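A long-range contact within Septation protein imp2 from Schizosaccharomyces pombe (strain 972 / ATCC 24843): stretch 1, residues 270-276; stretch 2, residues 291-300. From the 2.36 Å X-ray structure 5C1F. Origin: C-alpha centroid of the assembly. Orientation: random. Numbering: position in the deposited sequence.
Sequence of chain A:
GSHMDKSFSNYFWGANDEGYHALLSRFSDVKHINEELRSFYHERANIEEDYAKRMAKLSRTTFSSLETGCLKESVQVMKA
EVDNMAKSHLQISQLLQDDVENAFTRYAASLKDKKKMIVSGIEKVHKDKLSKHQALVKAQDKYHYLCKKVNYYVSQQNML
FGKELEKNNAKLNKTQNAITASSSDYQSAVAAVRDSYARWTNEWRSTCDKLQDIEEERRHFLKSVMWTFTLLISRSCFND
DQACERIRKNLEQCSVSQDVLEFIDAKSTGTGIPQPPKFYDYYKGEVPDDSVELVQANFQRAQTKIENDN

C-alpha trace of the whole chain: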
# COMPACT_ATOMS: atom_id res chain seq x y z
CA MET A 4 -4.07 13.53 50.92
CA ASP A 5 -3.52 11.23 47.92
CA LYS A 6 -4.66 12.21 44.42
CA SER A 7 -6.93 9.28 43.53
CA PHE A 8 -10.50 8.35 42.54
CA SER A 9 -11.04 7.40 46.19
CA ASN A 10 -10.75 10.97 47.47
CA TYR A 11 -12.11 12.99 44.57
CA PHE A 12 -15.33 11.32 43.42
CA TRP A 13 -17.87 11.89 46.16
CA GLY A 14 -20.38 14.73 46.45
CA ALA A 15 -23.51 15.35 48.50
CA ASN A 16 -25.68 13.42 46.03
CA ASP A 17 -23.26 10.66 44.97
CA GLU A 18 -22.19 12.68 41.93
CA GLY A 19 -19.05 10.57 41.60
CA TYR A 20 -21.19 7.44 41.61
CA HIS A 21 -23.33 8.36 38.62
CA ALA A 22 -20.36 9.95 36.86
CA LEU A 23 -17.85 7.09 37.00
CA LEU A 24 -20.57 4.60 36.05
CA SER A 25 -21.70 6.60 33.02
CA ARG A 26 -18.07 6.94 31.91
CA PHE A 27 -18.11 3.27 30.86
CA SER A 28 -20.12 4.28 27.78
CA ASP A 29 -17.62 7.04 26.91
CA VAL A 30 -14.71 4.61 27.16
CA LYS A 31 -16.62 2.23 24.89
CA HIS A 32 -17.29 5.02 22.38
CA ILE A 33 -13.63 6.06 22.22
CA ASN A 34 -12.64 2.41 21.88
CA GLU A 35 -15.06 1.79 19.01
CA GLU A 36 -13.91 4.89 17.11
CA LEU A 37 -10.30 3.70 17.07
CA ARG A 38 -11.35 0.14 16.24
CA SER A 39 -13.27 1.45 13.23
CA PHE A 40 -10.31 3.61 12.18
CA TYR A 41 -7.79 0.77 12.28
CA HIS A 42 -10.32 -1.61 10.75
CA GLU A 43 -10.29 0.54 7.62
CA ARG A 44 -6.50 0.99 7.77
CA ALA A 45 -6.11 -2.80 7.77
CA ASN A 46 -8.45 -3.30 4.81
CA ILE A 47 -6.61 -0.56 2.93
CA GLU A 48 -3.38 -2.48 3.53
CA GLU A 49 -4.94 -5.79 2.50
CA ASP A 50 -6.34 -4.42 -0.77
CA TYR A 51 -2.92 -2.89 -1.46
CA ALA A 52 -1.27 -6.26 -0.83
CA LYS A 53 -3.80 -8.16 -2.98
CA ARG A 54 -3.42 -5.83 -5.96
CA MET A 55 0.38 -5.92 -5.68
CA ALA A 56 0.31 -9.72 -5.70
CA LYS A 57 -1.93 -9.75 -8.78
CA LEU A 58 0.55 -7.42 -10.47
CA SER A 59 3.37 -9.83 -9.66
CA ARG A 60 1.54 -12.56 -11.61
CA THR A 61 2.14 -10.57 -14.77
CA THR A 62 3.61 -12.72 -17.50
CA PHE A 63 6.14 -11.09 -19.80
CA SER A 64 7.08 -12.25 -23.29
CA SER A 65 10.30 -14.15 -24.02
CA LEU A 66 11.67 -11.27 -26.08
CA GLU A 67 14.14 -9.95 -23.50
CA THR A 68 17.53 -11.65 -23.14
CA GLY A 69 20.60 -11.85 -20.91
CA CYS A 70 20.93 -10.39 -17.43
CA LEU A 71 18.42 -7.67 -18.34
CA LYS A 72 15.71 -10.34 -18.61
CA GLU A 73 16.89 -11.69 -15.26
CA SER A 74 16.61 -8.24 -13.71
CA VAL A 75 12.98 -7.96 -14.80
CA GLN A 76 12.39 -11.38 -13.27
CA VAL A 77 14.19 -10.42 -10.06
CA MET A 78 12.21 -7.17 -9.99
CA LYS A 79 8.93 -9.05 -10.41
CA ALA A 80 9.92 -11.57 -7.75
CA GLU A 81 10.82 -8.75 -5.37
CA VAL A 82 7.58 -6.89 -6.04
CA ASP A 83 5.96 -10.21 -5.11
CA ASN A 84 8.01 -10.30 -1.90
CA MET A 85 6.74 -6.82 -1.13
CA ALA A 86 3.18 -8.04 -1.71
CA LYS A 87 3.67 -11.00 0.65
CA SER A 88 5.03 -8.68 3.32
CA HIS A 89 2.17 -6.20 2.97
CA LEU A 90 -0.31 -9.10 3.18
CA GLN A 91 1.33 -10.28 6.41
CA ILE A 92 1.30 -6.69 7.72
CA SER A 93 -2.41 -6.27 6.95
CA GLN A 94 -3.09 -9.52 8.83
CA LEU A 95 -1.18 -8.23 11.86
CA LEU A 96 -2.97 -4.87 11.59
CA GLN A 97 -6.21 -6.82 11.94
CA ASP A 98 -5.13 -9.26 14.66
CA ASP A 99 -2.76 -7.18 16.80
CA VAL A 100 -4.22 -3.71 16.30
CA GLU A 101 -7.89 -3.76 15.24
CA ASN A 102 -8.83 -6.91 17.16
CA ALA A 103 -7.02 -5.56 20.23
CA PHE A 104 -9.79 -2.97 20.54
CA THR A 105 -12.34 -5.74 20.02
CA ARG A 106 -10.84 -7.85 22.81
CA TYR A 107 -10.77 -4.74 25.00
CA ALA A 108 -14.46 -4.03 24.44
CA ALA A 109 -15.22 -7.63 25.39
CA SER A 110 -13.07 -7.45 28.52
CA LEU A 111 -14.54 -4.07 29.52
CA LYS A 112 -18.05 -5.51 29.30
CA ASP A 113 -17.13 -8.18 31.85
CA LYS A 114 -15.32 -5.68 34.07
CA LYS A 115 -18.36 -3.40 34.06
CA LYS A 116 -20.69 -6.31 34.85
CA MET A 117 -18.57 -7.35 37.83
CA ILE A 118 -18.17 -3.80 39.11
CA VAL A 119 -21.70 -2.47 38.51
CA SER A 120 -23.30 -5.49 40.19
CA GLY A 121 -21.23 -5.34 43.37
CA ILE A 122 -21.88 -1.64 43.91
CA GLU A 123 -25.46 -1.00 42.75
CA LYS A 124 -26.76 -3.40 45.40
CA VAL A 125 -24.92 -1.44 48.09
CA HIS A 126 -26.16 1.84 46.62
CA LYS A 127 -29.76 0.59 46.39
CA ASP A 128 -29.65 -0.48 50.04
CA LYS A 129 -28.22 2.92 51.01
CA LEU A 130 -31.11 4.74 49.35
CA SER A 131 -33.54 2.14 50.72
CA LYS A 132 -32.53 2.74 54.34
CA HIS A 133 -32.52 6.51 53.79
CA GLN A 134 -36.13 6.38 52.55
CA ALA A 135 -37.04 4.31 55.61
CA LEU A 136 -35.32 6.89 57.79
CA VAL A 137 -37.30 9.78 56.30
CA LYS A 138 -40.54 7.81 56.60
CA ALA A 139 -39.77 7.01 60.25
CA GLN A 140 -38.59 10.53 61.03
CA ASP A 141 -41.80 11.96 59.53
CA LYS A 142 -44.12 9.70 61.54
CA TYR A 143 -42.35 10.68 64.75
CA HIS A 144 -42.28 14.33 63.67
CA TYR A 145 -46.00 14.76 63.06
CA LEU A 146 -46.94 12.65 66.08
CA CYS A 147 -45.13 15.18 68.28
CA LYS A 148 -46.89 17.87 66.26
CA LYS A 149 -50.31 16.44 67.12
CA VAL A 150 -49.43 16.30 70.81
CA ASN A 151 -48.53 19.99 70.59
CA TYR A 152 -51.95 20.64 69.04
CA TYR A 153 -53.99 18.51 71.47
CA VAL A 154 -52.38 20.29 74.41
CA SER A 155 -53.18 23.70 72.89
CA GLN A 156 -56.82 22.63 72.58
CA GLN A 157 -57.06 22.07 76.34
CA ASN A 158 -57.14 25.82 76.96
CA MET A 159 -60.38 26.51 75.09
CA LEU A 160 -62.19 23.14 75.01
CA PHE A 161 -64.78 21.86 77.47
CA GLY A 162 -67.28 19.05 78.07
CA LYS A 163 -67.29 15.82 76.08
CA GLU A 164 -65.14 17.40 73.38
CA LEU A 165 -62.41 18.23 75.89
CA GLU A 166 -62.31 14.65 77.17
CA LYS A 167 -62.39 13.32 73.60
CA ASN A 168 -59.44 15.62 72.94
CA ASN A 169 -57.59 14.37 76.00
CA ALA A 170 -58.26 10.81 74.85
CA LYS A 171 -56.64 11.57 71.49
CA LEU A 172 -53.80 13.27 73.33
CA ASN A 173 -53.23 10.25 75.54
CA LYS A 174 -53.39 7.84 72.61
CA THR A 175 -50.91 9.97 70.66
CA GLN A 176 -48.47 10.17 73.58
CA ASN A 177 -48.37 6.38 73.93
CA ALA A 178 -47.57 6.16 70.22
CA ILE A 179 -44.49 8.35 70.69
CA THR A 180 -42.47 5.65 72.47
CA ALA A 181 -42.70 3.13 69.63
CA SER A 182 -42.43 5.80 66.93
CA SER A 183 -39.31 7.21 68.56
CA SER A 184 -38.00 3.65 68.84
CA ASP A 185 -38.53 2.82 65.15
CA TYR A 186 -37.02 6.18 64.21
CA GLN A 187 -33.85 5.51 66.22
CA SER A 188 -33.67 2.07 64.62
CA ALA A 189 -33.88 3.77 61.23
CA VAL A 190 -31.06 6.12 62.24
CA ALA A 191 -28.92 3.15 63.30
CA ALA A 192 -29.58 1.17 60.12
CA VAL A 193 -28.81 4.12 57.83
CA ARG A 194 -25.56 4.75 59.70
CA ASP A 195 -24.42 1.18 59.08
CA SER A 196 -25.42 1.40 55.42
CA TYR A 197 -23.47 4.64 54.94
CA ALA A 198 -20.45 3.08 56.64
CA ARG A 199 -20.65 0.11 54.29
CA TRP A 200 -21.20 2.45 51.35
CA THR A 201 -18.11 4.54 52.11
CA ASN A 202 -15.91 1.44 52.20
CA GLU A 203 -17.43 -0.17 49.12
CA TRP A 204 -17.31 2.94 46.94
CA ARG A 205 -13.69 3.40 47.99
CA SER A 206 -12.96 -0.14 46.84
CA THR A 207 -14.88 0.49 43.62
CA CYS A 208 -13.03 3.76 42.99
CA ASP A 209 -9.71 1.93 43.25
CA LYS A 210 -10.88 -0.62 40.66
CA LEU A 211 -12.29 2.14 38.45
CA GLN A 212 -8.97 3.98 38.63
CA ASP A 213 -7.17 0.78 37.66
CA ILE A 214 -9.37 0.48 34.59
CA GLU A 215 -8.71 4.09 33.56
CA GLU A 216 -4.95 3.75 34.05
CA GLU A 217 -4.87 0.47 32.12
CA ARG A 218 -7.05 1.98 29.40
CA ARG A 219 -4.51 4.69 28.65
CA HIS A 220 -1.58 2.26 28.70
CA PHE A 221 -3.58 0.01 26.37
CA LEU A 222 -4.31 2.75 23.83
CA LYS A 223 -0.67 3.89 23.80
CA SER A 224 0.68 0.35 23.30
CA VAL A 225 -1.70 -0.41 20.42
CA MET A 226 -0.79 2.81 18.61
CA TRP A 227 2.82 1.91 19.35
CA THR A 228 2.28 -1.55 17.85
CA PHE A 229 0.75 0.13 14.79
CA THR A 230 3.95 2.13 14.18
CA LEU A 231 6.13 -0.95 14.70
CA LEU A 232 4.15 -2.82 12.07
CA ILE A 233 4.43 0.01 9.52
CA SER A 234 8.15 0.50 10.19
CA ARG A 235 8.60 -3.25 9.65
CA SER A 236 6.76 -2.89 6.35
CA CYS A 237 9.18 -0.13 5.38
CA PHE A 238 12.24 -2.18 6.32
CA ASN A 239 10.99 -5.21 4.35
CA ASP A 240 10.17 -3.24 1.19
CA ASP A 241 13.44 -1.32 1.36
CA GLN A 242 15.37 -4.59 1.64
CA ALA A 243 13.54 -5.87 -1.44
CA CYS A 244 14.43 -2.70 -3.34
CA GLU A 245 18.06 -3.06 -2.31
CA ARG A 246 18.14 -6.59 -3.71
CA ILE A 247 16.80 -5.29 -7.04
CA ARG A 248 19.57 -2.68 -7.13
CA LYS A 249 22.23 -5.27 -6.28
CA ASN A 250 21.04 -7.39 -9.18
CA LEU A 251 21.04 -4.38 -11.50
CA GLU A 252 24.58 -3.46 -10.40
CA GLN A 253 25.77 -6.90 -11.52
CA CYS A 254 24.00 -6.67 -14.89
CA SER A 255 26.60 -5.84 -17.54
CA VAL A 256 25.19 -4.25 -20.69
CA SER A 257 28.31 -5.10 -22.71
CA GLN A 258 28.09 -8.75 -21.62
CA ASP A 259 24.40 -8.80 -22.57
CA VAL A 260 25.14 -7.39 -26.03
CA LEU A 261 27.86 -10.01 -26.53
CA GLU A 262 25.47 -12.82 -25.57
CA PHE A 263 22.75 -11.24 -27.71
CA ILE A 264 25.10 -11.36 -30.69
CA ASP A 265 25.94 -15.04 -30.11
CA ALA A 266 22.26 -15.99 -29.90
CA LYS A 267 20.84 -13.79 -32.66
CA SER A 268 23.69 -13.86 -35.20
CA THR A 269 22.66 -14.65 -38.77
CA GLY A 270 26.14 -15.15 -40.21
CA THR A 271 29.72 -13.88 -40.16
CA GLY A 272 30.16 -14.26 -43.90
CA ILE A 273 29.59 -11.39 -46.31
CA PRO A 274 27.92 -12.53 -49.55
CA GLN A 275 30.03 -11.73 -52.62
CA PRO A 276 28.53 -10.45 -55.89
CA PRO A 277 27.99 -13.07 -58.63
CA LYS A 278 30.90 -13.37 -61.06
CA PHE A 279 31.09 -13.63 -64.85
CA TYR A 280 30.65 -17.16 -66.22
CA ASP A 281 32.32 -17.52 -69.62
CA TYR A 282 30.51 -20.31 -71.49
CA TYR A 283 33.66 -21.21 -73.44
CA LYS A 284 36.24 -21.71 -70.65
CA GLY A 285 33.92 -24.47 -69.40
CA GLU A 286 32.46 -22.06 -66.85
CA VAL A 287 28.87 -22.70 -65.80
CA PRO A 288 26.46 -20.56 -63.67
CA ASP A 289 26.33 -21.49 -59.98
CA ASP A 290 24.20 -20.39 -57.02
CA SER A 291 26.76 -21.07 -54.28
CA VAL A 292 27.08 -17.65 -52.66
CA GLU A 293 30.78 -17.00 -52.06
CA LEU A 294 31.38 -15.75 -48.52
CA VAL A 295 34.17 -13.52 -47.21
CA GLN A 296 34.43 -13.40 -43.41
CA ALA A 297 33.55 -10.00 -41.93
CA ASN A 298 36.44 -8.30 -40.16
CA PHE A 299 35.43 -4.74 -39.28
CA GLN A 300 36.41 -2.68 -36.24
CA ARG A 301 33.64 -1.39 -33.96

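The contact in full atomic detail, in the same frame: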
# COMPACT_ATOMS: atom_id res chain seq x y z
N GLY A 270 25.01 -14.77 -39.39
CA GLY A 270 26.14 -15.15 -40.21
C GLY A 270 27.29 -14.17 -40.13
O GLY A 270 27.09 -12.97 -39.98
N THR A 271 28.51 -14.70 -40.21
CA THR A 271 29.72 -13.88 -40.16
C THR A 271 30.32 -13.72 -41.55
O THR A 271 31.36 -13.08 -41.72
CB THR A 271 30.78 -14.48 -39.22
OG1 THR A 271 31.17 -15.77 -39.70
CG2 THR A 271 30.22 -14.62 -37.81
N GLY A 272 29.66 -14.29 -42.54
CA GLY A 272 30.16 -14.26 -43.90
C GLY A 272 29.41 -13.30 -44.80
O GLY A 272 28.20 -13.41 -44.98
N ILE A 273 30.15 -12.36 -45.37
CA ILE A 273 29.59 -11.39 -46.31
C ILE A 273 29.41 -12.02 -47.69
O ILE A 273 30.38 -12.50 -48.28
CB ILE A 273 30.48 -10.14 -46.43
CG1 ILE A 273 30.86 -9.61 -45.05
CG2 ILE A 273 29.78 -9.06 -47.25
CD1 ILE A 273 31.81 -8.43 -45.09
N PRO A 274 28.17 -12.02 -48.20
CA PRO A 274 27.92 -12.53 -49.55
C PRO A 274 28.62 -11.71 -50.62
O PRO A 274 28.55 -10.48 -50.61
CB PRO A 274 26.39 -12.43 -49.68
CG PRO A 274 25.97 -11.46 -48.64
CD PRO A 274 26.94 -11.61 -47.51
N GLN A 275 29.31 -12.39 -51.53
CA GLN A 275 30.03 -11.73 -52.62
C GLN A 275 29.17 -11.69 -53.87
O GLN A 275 28.42 -12.62 -54.14
CB GLN A 275 31.35 -12.45 -52.91
CG GLN A 275 32.28 -12.53 -51.71
CD GLN A 275 32.66 -11.17 -51.18
OE1 GLN A 275 33.36 -10.40 -51.84
NE2 GLN A 275 32.19 -10.86 -49.97
N PRO A 276 29.28 -10.59 -54.64
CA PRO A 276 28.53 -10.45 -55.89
C PRO A 276 28.83 -11.58 -56.87
O PRO A 276 29.96 -12.07 -56.91
CB PRO A 276 29.02 -9.10 -56.44
CG PRO A 276 30.32 -8.85 -55.76
CD PRO A 276 30.15 -9.43 -54.39
N SER A 291 25.97 -21.07 -55.51
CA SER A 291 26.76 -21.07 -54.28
C SER A 291 27.31 -19.68 -53.98
O SER A 291 28.30 -19.25 -54.57
CB SER A 291 27.91 -22.07 -54.39
OG SER A 291 28.88 -21.83 -53.38
N VAL A 292 26.65 -18.98 -53.06
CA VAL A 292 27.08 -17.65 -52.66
C VAL A 292 28.44 -17.70 -51.97
O VAL A 292 28.57 -18.25 -50.88
CB VAL A 292 26.06 -16.97 -51.73
CG1 VAL A 292 26.52 -15.58 -51.36
CG2 VAL A 292 24.69 -16.91 -52.40
N GLU A 293 29.45 -17.14 -52.63
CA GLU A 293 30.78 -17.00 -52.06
C GLU A 293 30.70 -16.12 -50.82
O GLU A 293 30.02 -15.10 -50.82
CB GLU A 293 31.75 -16.42 -53.09
CG GLU A 293 33.11 -16.01 -52.54
CD GLU A 293 34.16 -17.08 -52.72
OE1 GLU A 293 33.81 -18.21 -53.13
OE2 GLU A 293 35.35 -16.80 -52.45
N LEU A 294 31.39 -16.52 -49.76
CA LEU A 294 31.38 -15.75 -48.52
C LEU A 294 32.79 -15.31 -48.12
O LEU A 294 33.72 -16.12 -48.12
CB LEU A 294 30.75 -16.55 -47.39
CG LEU A 294 29.29 -16.98 -47.56
CD1 LEU A 294 28.78 -17.71 -46.32
CD2 LEU A 294 28.41 -15.78 -47.89
N VAL A 295 32.93 -14.03 -47.80
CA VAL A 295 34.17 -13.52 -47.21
C VAL A 295 33.89 -13.08 -45.78
O VAL A 295 33.02 -12.25 -45.54
CB VAL A 295 34.74 -12.34 -48.02
CG1 VAL A 295 35.88 -11.68 -47.25
CG2 VAL A 295 35.20 -12.80 -49.39
N GLN A 296 34.64 -13.65 -44.84
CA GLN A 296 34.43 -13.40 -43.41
C GLN A 296 34.56 -11.91 -43.06
O GLN A 296 35.55 -11.27 -43.41
CB GLN A 296 35.41 -14.22 -42.57
CG GLN A 296 35.22 -14.07 -41.07
CD GLN A 296 36.16 -14.96 -40.27
OE1 GLN A 296 36.89 -15.77 -40.83
NE2 GLN A 296 36.13 -14.81 -38.95
N ALA A 297 33.54 -11.39 -42.38
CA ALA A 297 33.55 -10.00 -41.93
C ALA A 297 34.67 -9.76 -40.92
O ALA A 297 34.96 -10.62 -40.10
CB ALA A 297 32.20 -9.63 -41.33
N ASN A 298 35.28 -8.59 -40.99
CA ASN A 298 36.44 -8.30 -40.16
C ASN A 298 36.57 -6.81 -39.86
O ASN A 298 37.66 -6.24 -39.91
CB ASN A 298 37.72 -8.81 -40.84
CG ASN A 298 38.88 -8.96 -39.87
OD1 ASN A 298 38.69 -9.20 -38.68
ND2 ASN A 298 40.10 -8.81 -40.39
N PHE A 299 35.44 -6.17 -39.55
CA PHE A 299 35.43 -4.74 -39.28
C PHE A 299 35.80 -4.43 -37.84
O PHE A 299 35.74 -5.30 -36.96
CB PHE A 299 34.05 -4.15 -39.59
CG PHE A 299 33.56 -4.46 -40.97
CD1 PHE A 299 34.09 -3.81 -42.07
CD2 PHE A 299 32.56 -5.40 -41.16
CE1 PHE A 299 33.63 -4.09 -43.35
CE2 PHE A 299 32.10 -5.69 -42.43
CZ PHE A 299 32.64 -5.03 -43.53
N GLN A 300 36.19 -3.18 -37.60
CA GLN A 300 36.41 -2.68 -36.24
C GLN A 300 35.19 -1.89 -35.79
O GLN A 300 34.61 -1.14 -36.57
CB GLN A 300 37.67 -1.82 -36.18
CG GLN A 300 38.97 -2.58 -36.37
CD GLN A 300 39.37 -3.37 -35.14
OE1 GLN A 300 39.01 -3.02 -34.02
NE2 GLN A 300 40.13 -4.45 -35.35

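The two stretches are held together as a short antiparallel pair of strands, in which four backbone hydrogen bonds join the strands and apolar side-chain contacts form on its two faces. The axes of strands 272-274 and 294-296 approach to 4.1 Å with an angle of 141° between their N-to-C directions, so the pairing is antiparallel, though the directions depart from exact opposition, and together the stretches bury 505 Å².

The register centres on Ile273 and Val295, a hydrogen-bonded pair that exchanges two bonds: Ile273 N donates to Val295 O at 2.9 Å, and Val295 N donates to Ile273 O at 3.0 Å. The ladder continues beyond this pair in both directions. Ala297 N binds Thr271 O at 2.8 Å with an almost linear N-H...O angle of 176°, while Gln275 N binds Glu293 O at 2.9 Å. Three CA-H...O contacts lie alongside these bonds, among them Leu294 CA to Ile273 O at 3.4 Å and Pro274 CA to Glu293 O at 3.6 Å. Proline, which has no amide hydrogen to give, fits the pattern because Pro274 sits opposite Leu294 in a non-hydrogen-bonded pair, where no backbone donor is required across the strands.

Gly272 and Gln296 form the other non-hydrogen-bonded pair, with their CA atoms 4.4 Å apart. The absence of a side chain at Gly272 matters here: a CB in ideal position would lie 3.0 Å from Leu294 CD1, a tight approach. Leu294, in the mt conformation, occupies this space, and its CD2 lies 3.8 Å from Gly272 O and 3.7 Å from Pro274 CA. Pro274 is buried, and its ring adds a further apolar contact on this side, Pro274 CB to Val292 CG1 at 3.6 Å. The compact, rigid ring can thus meet both aliphatic neighbours without asking for a polar partner.

Ile273 and Val295 direct their CB atoms to the other face. Ile273 is buried and has the largest area covered by the opposing stretch of any residue in the contact. The end of its mt side chain comes nearer to the second stretch, where Ile273 CG1 lies 4.0 Å from Ala297 CB and Ile273 CD1 lies 3.8 Å from Phe299 CZ, meeting the ring obliquely. The small methyl of Ala297, itself buried, allows the isoleucine to pack close to the backbone here, while the longer phenylalanine brings its ring to the isoleucine tip from farther along the chain.

Gln275 closes this side by folding back on its own stretch. With chi1 and chi2 both m, Gln275 places NE2 3.0 Å from Ile273 O, forming a hydrogen bond to the same carbonyl that accepts from Val295 N. The fold also uses the aliphatic part of the chain, with Gln275 CG 3.7 Å from Glu293 CG, and brings Gln275 CD to 3.5 Å from Val295 CG2. The end of Glu293 leads away from the contact, leaving its carboxylate in an exposed setting.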